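Local coordinates for small ribosomal subunit protein bS6 (Thermotoga maritima, PDB 1VMB), which probably binds 16S ribosomal RNA together with bS18, as a structural protein of the small ribosomal subunit, at residues A[25-30]-A[101-106]; A[44-49]-A[91-96]; A[62-67]-A[76-81]. All coordinates share one frame; numbering follows the deposited sequence.

Contact 1: A[25-30]-A[101-106]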
ATOM      1  N   PHE A  25       3.100  -0.068   2.591  1.00 23.54           N
ATOM      2  CA  PHE A  25       3.337   1.079   3.449  1.00 23.05           C
ATOM      3  C   PHE A  25       3.638   0.632   4.889  1.00 22.86           C
ATOM      4  O   PHE A  25       3.097  -0.395   5.322  1.00 23.83           O
ATOM      5  CB  PHE A  25       2.182   2.070   3.400  1.00 23.41           C
ATOM      6  CG  PHE A  25       0.830   1.489   3.778  1.00 23.46           C
ATOM      7  CD1 PHE A  25       0.039   0.771   2.865  1.00 22.88           C
ATOM      8  CD2 PHE A  25       0.314   1.689   5.032  1.00 24.96           C
ATOM      9  CE1 PHE A  25      -1.151   0.278   3.240  1.00 23.11           C
ATOM     10  CE2 PHE A  25      -0.897   1.173   5.408  1.00 25.51           C
ATOM     11  CZ  PHE A  25      -1.645   0.467   4.505  1.00 24.64           C
ATOM     12  N   ILE A  26       4.483   1.390   5.610  1.00 23.10           N
ATOM     13  CA  ILE A  26       4.934   1.000   6.946  1.00 24.01           C
ATOM     14  C   ILE A  26       4.549   2.122   7.913  1.00 23.50           C
ATOM     15  O   ILE A  26       4.905   3.255   7.698  1.00 22.30           O
ATOM     16  CB  ILE A  26       6.482   0.804   6.947  1.00 24.65           C
ATOM     17  CG1 ILE A  26       6.872  -0.228   5.888  1.00 24.65           C
ATOM     18  CG2 ILE A  26       7.006   0.428   8.295  1.00 26.78           C
ATOM     19  CD1 ILE A  26       8.339  -0.424   5.690  1.00 26.13           C
ATOM     20  N   ILE A  27       3.831   1.783   8.967  1.00 22.14           N
ATOM     21  CA  ILE A  27       3.387   2.704   9.974  1.00 22.77           C
ATOM     22  C   ILE A  27       4.357   2.640  11.145  1.00 21.96           C
ATOM     23  O   ILE A  27       4.843   1.543  11.594  1.00 21.57           O
ATOM     24  CB  ILE A  27       1.918   2.383  10.410  1.00 21.18           C
ATOM     25  CG1 ILE A  27       0.939   2.378   9.199  1.00 23.08           C
ATOM     26  CG2 ILE A  27       1.498   3.344  11.499  1.00 21.54           C
ATOM     27  CD1 ILE A  27      -0.458   1.815   9.509  1.00 25.23           C
ATOM     28  N   ALA A  28       4.650   3.828  11.653  1.00 23.71           N
ATOM     29  CA  ALA A  28       5.510   3.993  12.789  1.00 22.11           C
ATOM     30  C   ALA A  28       5.030   3.167  13.971  1.00 22.41           C
ATOM     31  O   ALA A  28       3.808   3.073  14.276  1.00 23.76           O
ATOM     32  CB  ALA A  28       5.568   5.448  13.185  1.00 23.53           C
ATOM     33  N   PRO A  29       5.982   2.613  14.698  1.00 23.16           N
ATOM     34  CA  PRO A  29       5.623   1.726  15.802  1.00 22.38           C
ATOM     35  C   PRO A  29       5.104   2.399  17.075  1.00 22.69           C
ATOM     36  O   PRO A  29       4.641   1.703  17.957  1.00 22.95           O
ATOM     37  CB  PRO A  29       6.927   0.968  16.054  1.00 23.28           C
ATOM     38  CG  PRO A  29       7.948   2.006  15.798  1.00 22.56           C
ATOM     39  CD  PRO A  29       7.450   2.726  14.554  1.00 22.57           C
ATOM     40  N   ASN A  30       5.164   3.729  17.164  1.00 22.63           N
ATOM     41  CA  ASN A  30       4.620   4.457  18.299  1.00 21.97           C
ATOM     42  C   ASN A  30       3.172   4.922  18.076  1.00 22.25           C
ATOM     43  O   ASN A  30       2.608   5.629  18.884  1.00 22.00           O
ATOM     44  CB  ASN A  30       5.522   5.629  18.665  1.00 23.33           C
ATOM     45  CG  ASN A  30       5.679   6.628  17.564  1.00 24.05           C
ATOM     46  OD1 ASN A  30       5.303   6.399  16.407  1.00 24.60           O
ATOM     47  ND2 ASN A  30       6.297   7.756  17.908  1.00 28.59           N
ATOM     48  N   PRO A 101       2.536  11.626   8.159  1.00 23.93           N
ATOM     49  CA  PRO A 101       3.840  11.306   8.768  1.00 24.46           C
ATOM     50  C   PRO A 101       3.891  10.011   9.563  1.00 22.66           C
ATOM     51  O   PRO A 101       4.980   9.485   9.797  1.00 24.08           O
ATOM     52  CB  PRO A 101       4.097  12.478   9.677  1.00 25.34           C
ATOM     53  CG  PRO A 101       2.819  13.142   9.861  1.00 25.29           C
ATOM     54  CD  PRO A 101       2.056  12.952   8.583  1.00 24.10           C
ATOM     55  N   GLU A 102       2.756   9.520   9.999  1.00 23.10           N
ATOM     56  CA  GLU A 102       2.679   8.252  10.674  1.00 23.98           C
ATOM     57  C   GLU A 102       3.101   7.101   9.757  1.00 24.25           C
ATOM     58  O   GLU A 102       3.477   6.039  10.254  1.00 24.90           O
ATOM     59  CB  GLU A 102       1.255   8.030  11.140  1.00 23.30           C
ATOM     60  CG  GLU A 102       0.823   9.005  12.224  1.00 26.64           C
ATOM     61  CD  GLU A 102       0.279  10.340  11.713  1.00 29.56           C
ATOM     62  OE1 GLU A 102       0.148  10.593  10.485  1.00 26.34           O
ATOM     63  OE2 GLU A 102      -0.029  11.178  12.593  1.00 35.47           O
ATOM     64  N   ILE A 103       2.936   7.277   8.453  1.00 23.30           N
ATOM     65  CA  ILE A 103       3.472   6.328   7.480  1.00 23.05           C
ATOM     66  C   ILE A 103       4.926   6.792   7.203  1.00 23.32           C
ATOM     67  O   ILE A 103       5.162   7.838   6.528  1.00 25.58           O
ATOM     68  CB  ILE A 103       2.604   6.271   6.195  1.00 23.53           C
ATOM     69  CG1 ILE A 103       1.245   5.628   6.555  1.00 24.02           C
ATOM     70  CG2 ILE A 103       3.349   5.547   5.089  1.00 23.86           C
ATOM     71  CD1 ILE A 103       0.191   5.685   5.488  1.00 25.09           C
ATOM     72  N   ILE A 104       5.916   5.997   7.663  1.00 22.53           N
ATOM     73  CA  ILE A 104       7.333   6.330   7.580  1.00 21.81           C
ATOM     74  C   ILE A 104       8.051   5.836   6.309  1.00 22.93           C
ATOM     75  O   ILE A 104       9.134   6.305   5.966  1.00 24.15           O
ATOM     76  CB  ILE A 104       8.097   5.876   8.865  1.00 23.12           C
ATOM     77  CG1 ILE A 104       7.954   4.370   9.107  1.00 24.17           C
ATOM     78  CG2 ILE A 104       7.581   6.693  10.068  1.00 22.73           C
ATOM     79  CD1 ILE A 104       8.825   3.816  10.105  1.00 23.95           C
ATOM     80  N   ARG A 105       7.416   4.916   5.616  1.00 22.24           N
ATOM     81  CA  ARG A 105       7.942   4.473   4.335  1.00 23.83           C
ATOM     82  C   ARG A 105       6.814   3.912   3.497  1.00 23.95           C
ATOM     83  O   ARG A 105       5.915   3.247   4.033  1.00 23.33           O
ATOM     84  CB  ARG A 105       9.074   3.460   4.506  1.00 25.44           C
ATOM     85  CG  ARG A 105       9.354   2.760   3.156  1.00 29.45           C
ATOM     86  CD  ARG A 105      10.708   2.522   2.759  1.00 32.16           C
ATOM     87  NE  ARG A 105      10.658   2.164   1.315  1.00 30.45           N
ATOM     88  CZ  ARG A 105      11.161   2.911   0.355  1.00 31.17           C
ATOM     89  NH1 ARG A 105      11.719   4.082   0.651  1.00 28.45           N
ATOM     90  NH2 ARG A 105      11.079   2.484  -0.901  1.00 33.70           N
ATOM     91  N   TRP A 106       6.858   4.142   2.169  1.00 24.30           N
ATOM     92  CA  TRP A 106       5.915   3.434   1.294  1.00 23.35           C
ATOM     93  C   TRP A 106       6.595   3.190  -0.045  1.00 24.43           C
ATOM     94  O   TRP A 106       7.608   3.822  -0.396  1.00 25.14           O
ATOM     95  CB  TRP A 106       4.631   4.237   1.025  1.00 23.89           C
ATOM     96  CG  TRP A 106       4.806   5.455   0.203  1.00 22.98           C
ATOM     97  CD1 TRP A 106       4.675   5.582  -1.167  1.00 23.82           C
ATOM     98  CD2 TRP A 106       5.194   6.750   0.677  1.00 24.65           C
ATOM     99  NE1 TRP A 106       4.940   6.883  -1.536  1.00 27.30           N
ATOM    100  CE2 TRP A 106       5.176   7.630  -0.410  1.00 23.74           C
ATOM    101  CE3 TRP A 106       5.387   7.288   1.967  1.00 24.37           C
ATOM    102  CZ2 TRP A 106       5.478   8.985  -0.263  1.00 24.25           C
ATOM    103  CZ3 TRP A 106       5.707   8.597   2.091  1.00 25.97           C
ATOM    104  CH2 TRP A 106       5.725   9.438   0.996  1.00 25.46           C
TER

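Contact 2: A[44-49]-A[91-96]. With EDO (1,2-ethanediol), chain B.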
ATOM      1  N   LYS A  44      -7.152   2.154   2.162  1.00 21.86           N
ATOM      2  CA  LYS A  44      -8.118   1.423   1.337  1.00 21.89           C
ATOM      3  C   LYS A  44      -9.087   2.393   0.712  1.00 22.06           C
ATOM      4  O   LYS A  44      -9.382   2.281  -0.455  1.00 21.72           O
ATOM      5  CB  LYS A  44      -8.887   0.383   2.133  1.00 22.64           C
ATOM      6  CG  LYS A  44      -7.995  -0.782   2.502  1.00 22.66           C
ATOM      7  CD  LYS A  44      -8.488  -1.531   3.731  1.00 25.21           C
ATOM      8  CE  LYS A  44      -9.794  -2.166   3.493  1.00 28.87           C
ATOM      9  NZ  LYS A  44     -10.292  -3.126   4.594  1.00 28.27           N
ATOM     10  N   LYS A  45      -9.648   3.302   1.514  1.00 19.85           N
ATOM     11  CA  LYS A  45     -10.622   4.256   1.000  1.00 20.47           C
ATOM     12  C   LYS A  45     -10.033   5.226  -0.031  1.00 20.53           C
ATOM     13  O   LYS A  45     -10.694   5.600  -1.044  1.00 22.12           O
ATOM     14  CB  LYS A  45     -11.246   5.032   2.160  1.00 21.11           C
ATOM     15  CG  LYS A  45     -12.346   4.240   2.914  1.00 22.05           C
ATOM     16  CD  LYS A  45     -13.517   3.958   2.029  1.00 27.24           C
ATOM     17  CE  LYS A  45     -14.618   3.351   2.772  1.00 29.47           C
ATOM     18  NZ  LYS A  45     -15.878   3.282   1.970  1.00 35.34           N
ATOM     19  N   ILE A  46      -8.788   5.626   0.164  1.00 20.89           N
ATOM     20  CA  ILE A  46      -8.107   6.451  -0.850  1.00 21.16           C
ATOM     21  C   ILE A  46      -8.001   5.701  -2.206  1.00 22.01           C
ATOM     22  O   ILE A  46      -8.295   6.272  -3.274  1.00 22.56           O
ATOM     23  CB  ILE A  46      -6.717   6.893  -0.391  1.00 21.69           C
ATOM     24  CG1 ILE A  46      -6.843   7.860   0.796  1.00 21.82           C
ATOM     25  CG2 ILE A  46      -5.948   7.511  -1.528  1.00 23.70           C
ATOM     26  CD1 ILE A  46      -7.371   9.164   0.450  1.00 22.29           C
ATOM     27  N   ILE A  47      -7.564   4.449  -2.152  1.00 21.74           N
ATOM     28  CA  ILE A  47      -7.529   3.615  -3.359  1.00 22.64           C
ATOM     29  C   ILE A  47      -8.930   3.458  -3.984  1.00 21.60           C
ATOM     30  O   ILE A  47      -9.088   3.648  -5.220  1.00 22.69           O
ATOM     31  CB  ILE A  47      -6.831   2.266  -3.076  1.00 22.88           C
ATOM     32  CG1 ILE A  47      -5.351   2.480  -2.730  1.00 22.35           C
ATOM     33  CG2 ILE A  47      -6.977   1.289  -4.262  1.00 22.91           C
ATOM     34  CD1 ILE A  47      -4.745   1.276  -2.013  1.00 23.37           C
ATOM     35  N   GLU A  48      -9.967   3.132  -3.201  1.00 21.98           N
ATOM     36  CA  GLU A  48     -11.294   2.934  -3.728  1.00 22.60           C
ATOM     37  C   GLU A  48     -11.929   4.192  -4.351  1.00 22.18           C
ATOM     38  O   GLU A  48     -12.463   4.140  -5.470  1.00 22.76           O
ATOM     39  CB  GLU A  48     -12.203   2.286  -2.663  1.00 22.40           C
ATOM     40  CG  GLU A  48     -11.740   0.870  -2.293  1.00 23.81           C
ATOM     41  CD  GLU A  48     -12.395   0.239  -1.061  1.00 27.56           C
ATOM     42  OE1 GLU A  48     -12.810   1.001  -0.167  1.00 28.72           O
ATOM     43  OE2 GLU A  48     -12.503  -1.028  -1.052  1.00 34.65           O
ATOM     44  N   GLU A  49     -11.898   5.288  -3.599  1.00 20.71           N
ATOM     45  CA  GLU A  49     -12.646   6.501  -3.874  1.00 21.32           C
ATOM     46  C   GLU A  49     -11.871   7.556  -4.683  1.00 20.56           C
ATOM     47  O   GLU A  49     -12.496   8.364  -5.373  1.00 21.57           O
ATOM     48  CB  GLU A  49     -13.097   7.135  -2.546  1.00 20.45           C
ATOM     49  CG  GLU A  49     -14.005   6.180  -1.772  1.00 22.25           C
ATOM     50  CD  GLU A  49     -14.635   6.762  -0.518  1.00 26.25           C
ATOM     51  OE1 GLU A  49     -14.178   7.828  -0.027  1.00 32.52           O
ATOM     52  OE2 GLU A  49     -15.591   6.122  -0.037  1.00 30.85           O
ATOM     53  N   GLN A  91      -1.529   9.220  -8.461  1.00 24.78           N
ATOM     54  CA  GLN A  91      -1.044  10.309  -7.599  1.00 24.85           C
ATOM     55  C   GLN A  91      -1.911  10.574  -6.354  1.00 24.33           C
ATOM     56  O   GLN A  91      -1.414  11.124  -5.346  1.00 24.05           O
ATOM     57  CB  GLN A  91      -0.933  11.588  -8.399  1.00 25.62           C
ATOM     58  CG  GLN A  91      -2.282  12.185  -8.732  1.00 30.45           C
ATOM     59  CD  GLN A  91      -3.033  11.541  -9.930  1.00 32.54           C
ATOM     60  OE1 GLN A  91      -2.514  10.611 -10.631  1.00 31.41           O
ATOM     61  NE2 GLN A  91      -4.229  12.089 -10.203  1.00 34.51           N
ATOM     62  N   GLU A  92      -3.188  10.172  -6.397  1.00 23.02           N
ATOM     63  CA  GLU A  92      -4.072  10.293  -5.255  1.00 22.62           C
ATOM     64  C   GLU A  92      -3.520   9.520  -4.063  1.00 23.50           C
ATOM     65  O   GLU A  92      -3.596   9.945  -2.913  1.00 23.62           O
ATOM     66  CB  GLU A  92      -5.501   9.835  -5.596  1.00 22.12           C
ATOM     67  CG  GLU A  92      -6.194  10.682  -6.609  1.00 23.63           C
ATOM     68  CD  GLU A  92      -6.638  12.045  -6.112  1.00 23.99           C
ATOM     69  OE1 GLU A  92      -6.572  12.344  -4.898  1.00 20.62           O
ATOM     70  OE2 GLU A  92      -7.082  12.810  -6.970  1.00 25.68           O
ATOM     71  N   LEU A  93      -2.976   8.349  -4.336  1.00 24.40           N
ATOM     72  CA  LEU A  93      -2.404   7.539  -3.273  1.00 23.59           C
ATOM     73  C   LEU A  93      -1.083   8.101  -2.817  1.00 22.81           C
ATOM     74  O   LEU A  93      -0.853   8.286  -1.620  1.00 23.70           O
ATOM     75  CB  LEU A  93      -2.266   6.117  -3.752  1.00 23.56           C
ATOM     76  CG  LEU A  93      -1.595   5.126  -2.802  1.00 24.53           C
ATOM     77  CD1 LEU A  93      -2.394   4.938  -1.540  1.00 24.72           C
ATOM     78  CD2 LEU A  93      -1.405   3.776  -3.483  1.00 25.68           C
ATOM     79  N   GLU A  94      -0.235   8.456  -3.760  1.00 24.28           N
ATOM     80  CA  GLU A  94       1.028   9.057  -3.415  1.00 23.20           C
ATOM     81  C   GLU A  94       0.878  10.288  -2.570  1.00 23.40           C
ATOM     82  O   GLU A  94       1.580  10.478  -1.553  1.00 24.25           O
ATOM     83  CB  GLU A  94       1.749   9.374  -4.711  1.00 23.20           C
ATOM     84  CG  GLU A  94       3.045  10.116  -4.518  1.00 24.93           C
ATOM     85  CD  GLU A  94       4.179   9.275  -3.977  1.00 28.53           C
ATOM     86  OE1 GLU A  94       4.076   8.027  -3.981  1.00 30.56           O
ATOM     87  OE2 GLU A  94       5.192   9.914  -3.576  1.00 28.57           O
ATOM     88  N   ASN A  95      -0.065  11.138  -2.956  1.00 22.64           N
ATOM     89  CA  ASN A  95      -0.330  12.384  -2.208  1.00 23.47           C
ATOM     90  C   ASN A  95      -0.877  12.147  -0.811  1.00 22.92           C
ATOM     91  O   ASN A  95      -0.526  12.884   0.122  1.00 23.57           O
ATOM     92  CB  ASN A  95      -1.222  13.306  -3.012  1.00 22.72           C
ATOM     93  CG  ASN A  95      -0.483  13.927  -4.179  1.00 25.97           C
ATOM     94  OD1 ASN A  95       0.738  13.795  -4.303  1.00 25.65           O
ATOM     95  ND2 ASN A  95      -1.211  14.601  -5.033  1.00 29.10           N
ATOM     96  N   PHE A  96      -1.711  11.134  -0.606  1.00 22.81           N
ATOM     97  CA  PHE A  96      -2.119  10.739   0.771  1.00 22.78           C
ATOM     98  C   PHE A  96      -0.884  10.391   1.606  1.00 23.09           C
ATOM     99  O   PHE A  96      -0.692  10.868   2.720  1.00 20.72           O
ATOM    100  CB  PHE A  96      -3.091   9.537   0.769  1.00 23.15           C
ATOM    101  CG  PHE A  96      -3.431   9.078   2.153  1.00 23.12           C
ATOM    102  CD1 PHE A  96      -4.304   9.792   2.862  1.00 21.31           C
ATOM    103  CD2 PHE A  96      -2.830   7.945   2.703  1.00 25.02           C
ATOM    104  CE1 PHE A  96      -4.620   9.409   4.168  1.00 23.26           C
ATOM    105  CE2 PHE A  96      -3.111   7.580   4.039  1.00 25.52           C
ATOM    106  CZ  PHE A  96      -4.013   8.339   4.723  1.00 24.06           C
TER
HETATM  107  C1  EDO B 129     -10.739  10.605   1.276  1.00 26.41           C
HETATM  108  O1  EDO B 129     -11.189  11.866   0.755  1.00 22.56           O
HETATM  109  C2  EDO B 129     -11.327   9.369   0.579  1.00 25.59           C
HETATM  110  O2  EDO B 129     -12.155   9.685  -0.558  1.00 27.84           O

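Contact 3: A[62-67]-A[76-81]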
ATOM      1  N   GLY A  62       2.136  -6.982   9.760  1.00 25.07           N
ATOM      2  CA  GLY A  62       2.377  -6.722  11.160  1.00 25.09           C
ATOM      3  C   GLY A  62       3.784  -6.140  11.377  1.00 24.61           C
ATOM      4  O   GLY A  62       4.463  -5.708  10.450  1.00 22.76           O
ATOM      5  N   MET A  63       4.180  -6.123  12.642  1.00 24.12           N
ATOM      6  CA  MET A  63       5.451  -5.454  13.031  1.00 23.58           C
ATOM      7  C   MET A  63       6.668  -6.247  12.550  1.00 23.36           C
ATOM      8  O   MET A  63       6.737  -7.474  12.680  1.00 22.30           O
ATOM      9  CB  MET A  63       5.494  -5.233  14.566  1.00 23.46           C
ATOM     10  CG  MET A  63       6.493  -4.076  14.994  1.00 24.90           C
ATOM     11  SD  MET A  63       5.931  -2.407  14.612  1.00 27.70           S
ATOM     12  CE  MET A  63       4.564  -2.211  15.717  1.00 31.73           C
ATOM     13  N   ARG A  64       7.604  -5.573  11.895  1.00 22.50           N
ATOM     14  CA  ARG A  64       8.847  -6.178  11.444  1.00 23.70           C
ATOM     15  C   ARG A  64      10.067  -5.256  11.672  1.00 22.84           C
ATOM     16  O   ARG A  64       9.940  -4.046  11.539  1.00 21.47           O
ATOM     17  CB  ARG A  64       8.786  -6.467   9.961  1.00 24.04           C
ATOM     18  CG  ARG A  64       7.627  -7.350   9.519  1.00 27.66           C
ATOM     19  CD  ARG A  64       7.585  -7.522   7.997  1.00 30.07           C
ATOM     20  NE  ARG A  64       8.513  -8.568   7.572  1.00 35.64           N
ATOM     21  CZ  ARG A  64       8.777  -8.880   6.309  1.00 39.14           C
ATOM     22  NH1 ARG A  64       8.217  -8.209   5.317  1.00 42.89           N
ATOM     23  NH2 ARG A  64       9.620  -9.885   6.035  1.00 41.56           N
ATOM     24  N   LYS A  65      11.222  -5.838  12.017  1.00 22.32           N
ATOM     25  CA  LYS A  65      12.458  -5.050  12.268  1.00 22.94           C
ATOM     26  C   LYS A  65      13.081  -4.660  10.950  1.00 24.00           C
ATOM     27  O   LYS A  65      13.038  -5.467  10.022  1.00 23.49           O
ATOM     28  CB  LYS A  65      13.478  -5.855  13.084  1.00 25.63           C
ATOM     29  CG  LYS A  65      13.049  -6.158  14.486  1.00 26.71           C
ATOM     30  CD  LYS A  65      12.873  -4.880  15.309  1.00 31.70           C
ATOM     31  CE  LYS A  65      12.881  -5.104  16.834  1.00 32.92           C
ATOM     32  NZ  LYS A  65      13.110  -3.831  17.591  1.00 34.98           N
ATOM     33  N   PHE A  66      13.649  -3.445  10.869  1.00 22.31           N
ATOM     34  CA  PHE A  66      14.458  -2.994   9.725  1.00 21.71           C
ATOM     35  C   PHE A  66      15.911  -3.408   9.842  1.00 21.45           C
ATOM     36  O   PHE A  66      16.396  -3.675  10.925  1.00 20.53           O
ATOM     37  CB  PHE A  66      14.432  -1.455   9.656  1.00 21.31           C
ATOM     38  CG  PHE A  66      13.050  -0.840   9.727  1.00 20.02           C
ATOM     39  CD1 PHE A  66      11.990  -1.362   8.976  1.00 22.62           C
ATOM     40  CD2 PHE A  66      12.816   0.299  10.496  1.00 23.84           C
ATOM     41  CE1 PHE A  66      10.726  -0.767   9.037  1.00 24.07           C
ATOM     42  CE2 PHE A  66      11.592   0.891  10.555  1.00 20.89           C
ATOM     43  CZ  PHE A  66      10.531   0.365   9.811  1.00 22.82           C
ATOM     44  N   ALA A  67      16.638  -3.410   8.721  1.00 21.78           N
ATOM     45  CA  ALA A  67      18.061  -3.676   8.749  1.00 21.84           C
ATOM     46  C   ALA A  67      18.842  -2.591   9.495  1.00 21.92           C
ATOM     47  O   ALA A  67      19.793  -2.891  10.221  1.00 21.69           O
ATOM     48  CB  ALA A  67      18.603  -3.841   7.300  1.00 21.69           C
ATOM     49  N   GLY A  76       8.615  -1.374  12.190  1.00 19.98           N
ATOM     50  CA  GLY A  76       7.389  -0.688  11.765  1.00 20.81           C
ATOM     51  C   GLY A  76       6.362  -1.710  11.335  1.00 22.35           C
ATOM     52  O   GLY A  76       6.694  -2.897  11.245  1.00 20.82           O
ATOM     53  N   ASP A  77       5.110  -1.244  11.173  1.00 22.00           N
ATOM     54  CA  ASP A  77       3.983  -2.168  10.943  1.00 22.80           C
ATOM     55  C   ASP A  77       3.714  -2.163   9.444  1.00 21.30           C
ATOM     56  O   ASP A  77       3.304  -1.147   8.912  1.00 24.05           O
ATOM     57  CB  ASP A  77       2.779  -1.702  11.756  1.00 22.17           C
ATOM     58  CG  ASP A  77       1.606  -2.624  11.665  1.00 27.10           C
ATOM     59  OD1 ASP A  77       1.613  -3.544  10.827  1.00 25.87           O
ATOM     60  OD2 ASP A  77       0.639  -2.548  12.475  1.00 25.22           O
ATOM     61  N   TYR A  78       3.955  -3.314   8.823  1.00 20.83           N
ATOM     62  CA  TYR A  78       3.852  -3.458   7.340  1.00 20.65           C
ATOM     63  C   TYR A  78       2.463  -3.881   6.891  1.00 22.06           C
ATOM     64  O   TYR A  78       1.879  -4.868   7.449  1.00 22.12           O
ATOM     65  CB  TYR A  78       4.831  -4.523   6.850  1.00 21.31           C
ATOM     66  CG  TYR A  78       6.322  -4.168   6.754  1.00 20.73           C
ATOM     67  CD1 TYR A  78       7.065  -3.882   7.884  1.00 21.45           C
ATOM     68  CD2 TYR A  78       7.009  -4.255   5.557  1.00 21.63           C
ATOM     69  CE1 TYR A  78       8.410  -3.689   7.816  1.00 20.53           C
ATOM     70  CE2 TYR A  78       8.397  -4.057   5.469  1.00 20.03           C
ATOM     71  CZ  TYR A  78       9.088  -3.731   6.593  1.00 20.72           C
ATOM     72  OH  TYR A  78      10.466  -3.581   6.602  1.00 22.46           O
ATOM     73  N   THR A  79       2.026  -3.247   5.800  1.00 22.92           N
ATOM     74  CA  THR A  79       0.850  -3.659   5.086  1.00 22.59           C
ATOM     75  C   THR A  79       1.159  -3.590   3.607  1.00 23.38           C
ATOM     76  O   THR A  79       1.837  -2.667   3.201  1.00 22.36           O
ATOM     77  CB  THR A  79      -0.305  -2.728   5.375  1.00 22.86           C
ATOM     78  OG1 THR A  79      -0.555  -2.657   6.774  1.00 21.98           O
ATOM     79  CG2 THR A  79      -1.535  -3.255   4.783  1.00 20.41           C
ATOM     80  N   VAL A  80       0.667  -4.569   2.824  1.00 22.50           N
ATOM     81  CA  VAL A  80       0.718  -4.453   1.345  1.00 22.42           C
ATOM     82  C   VAL A  80      -0.699  -4.554   0.813  1.00 23.02           C
ATOM     83  O   VAL A  80      -1.459  -5.440   1.280  1.00 22.55           O
ATOM     84  CB  VAL A  80       1.541  -5.521   0.713  1.00 23.83           C
ATOM     85  CG1 VAL A  80       1.736  -5.204  -0.779  1.00 25.15           C
ATOM     86  CG2 VAL A  80       2.915  -5.657   1.378  1.00 28.77           C
ATOM     87  N   ILE A  81      -1.073  -3.707  -0.141  1.00 23.48           N
ATOM     88  CA  ILE A  81      -2.402  -3.747  -0.731  1.00 22.37           C
ATOM     89  C   ILE A  81      -2.192  -3.979  -2.210  1.00 23.69           C
ATOM     90  O   ILE A  81      -1.389  -3.246  -2.784  1.00 22.18           O
ATOM     91  CB  ILE A  81      -3.179  -2.435  -0.510  1.00 22.93           C
ATOM     92  CG1 ILE A  81      -3.451  -2.246   0.974  1.00 23.13           C
ATOM     93  CG2 ILE A  81      -4.475  -2.460  -1.262  1.00 25.47           C
ATOM     94  CD1 ILE A  81      -4.051  -0.877   1.313  1.00 25.10           C
TER

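Contact 1: A[25-30]-A[101-106]
I26 is held through both of its backbone polar atoms by the strand that runs against it: its N donates to R105 O at 2.8 Å, and its O takes the N-H of I104 at 2.9 Å. Two residues further on, the A28 N-H meets E102 O almost straight, at 173°. Between I26 and I27 the pairing slips by one residue, a beta bulge, so that I27 faces I103 where an even register would have brought I104. The tight part comprises F25, I27 and I103 on one face of the sheet and the buried I26 on the other. CD1 of I103 comes obliquely to CD2 of the F25 ring (4.0 Å), and the CB atoms of F25 and W106 sit side by side, also at 4.0 Å. F25 CG stands between its own N and carbonyl carbon (chi1 57°), and its ring reaches on to V43 of helix 33-51, while I103 leans on F96 and Y97 of helix 91-98. Near the bulge, I104 CG2 packs against A28 CB at 3.9 Å. The solvent side is looser. I26 CD1 brushes CB of R105 at 4.1 Å, and chi2 (139°) turns the arginine CD off an extended path; the exposed guanidinium end leads away from I26, and its NE bonds to Q107. The E102 carboxylate likewise swings away from the strand opposite. This is an antiparallel pairing with a bulge, joining first strand 19-27 to edge strand 103-110 in the four-stranded sheet of the ferredoxin-like alpha/beta fold of the S6 family.

Contact 2: A[44-49]-A[91-96]
I46 and I47 on one side and L93 and F96 on the other make an apolar helix-to-helix contact, in the layer of two helices that covers one face of the S6 sheet. The two short segments run nearly antiparallel (155°) with their axes 9.2 Å apart, and side chains of 44-49 reach both side chains and backbone of 91-96. I46 does most of the work. Its CG1 lies over a face of the F96 ring, 4.2 Å from the centroid and 28° off the normal, a CH-pi contact displaced to the CD1 side of the ring. F96 CG is anti to the backbone N (chi1 176°), which sends the ring's first atom across the gap toward I46. The other branch of I46, CG2, settles against the backbone of the facing helix, 3.7 Å from E92 O and 4.0 Å from L93 CA. Deeper in, CG1 of I47 meets CD1 of L93 at 4.0 Å, methylene against methyl, with the two side chains buried between helix and sheet. Toward the surface the character changes. CD1 of I46 touches C1 of an ethanediol, probably left from the crystallisation liquor, whose O2 donates to E49 OE1 at 2.8 Å; R50 NE also binds this molecule. E49 OE2 keeps a weak salt bridge to K45 NZ on the same helix. Below the pair, I47 rests on I55, I81 and F83, L93 on F83 and T108, and F96 on I103, so helices 33-51 and 91-98 share a floor made by strands 54-66, 73-85 and 103-110.

Contact 3: A[62-67]-A[76-81]
Y78 buries the most surface, and R64 lies across its ring. R64 CD sits over one face of the Y78 ring, 3.8 Å from the centroid and 16° off the normal, a CH-pi contact; R64 CB packs nearer the rim, 3.5 Å from Y78 CE1. R64 bends at chi3 (82°), turning NE off an extended path; the guanidinium plane is tilted 60° to the ring, and R64 CZ, 5.0 Å from the Y78 centroid, offers at most a weak cation-pi attraction. F66 crosses Y78 obliquely: Y78 OH lies in plane at the edge of the F66 ring, 3.6 Å from F66 CD1. This rides on the antiparallel pairing of edge strand 54-66 with strand 73-85 in the S6 sheet, where G62 and Y78 exchange two backbone bonds, R64 and G76 another two. The Y78 N-H reaches G62 O from above the carbonyl plane at 2.9 Å. G76, heavily covered, lets CZ of F66 come within 3.5 Å of its N. On the opposite face from Y78, M63 SD lies 3.4 Å from G76 C and D77 OD1 3.3 Å from G62 CA; OD1 pairs with R60 and OD2 with R36 in salt bridges.

Contacts 1 and 3 belong to one antiparallel sheet, ordered 54-66, 73-85, 19-27, 103-110, and their centres lie about 9 Å apart. The two inner strands join them: I27 O is 2.8 Å from D77 N, a probable hydrogen bond, and I26 packs on Y78. Contact 2 lies in the helical layer above, its centre about 16 Å from that of contact 1 and 20 Å from that of contact 3. W106 NE1 probably bonds E94 OE1 and ties it to contact 1; I47 on I81 ties it to strand 73-85. Along the chain the contacts nest, 3 within 2 within 1, so the outermost joins the sheet strands first and last in the chain, 19-27 and 103-110.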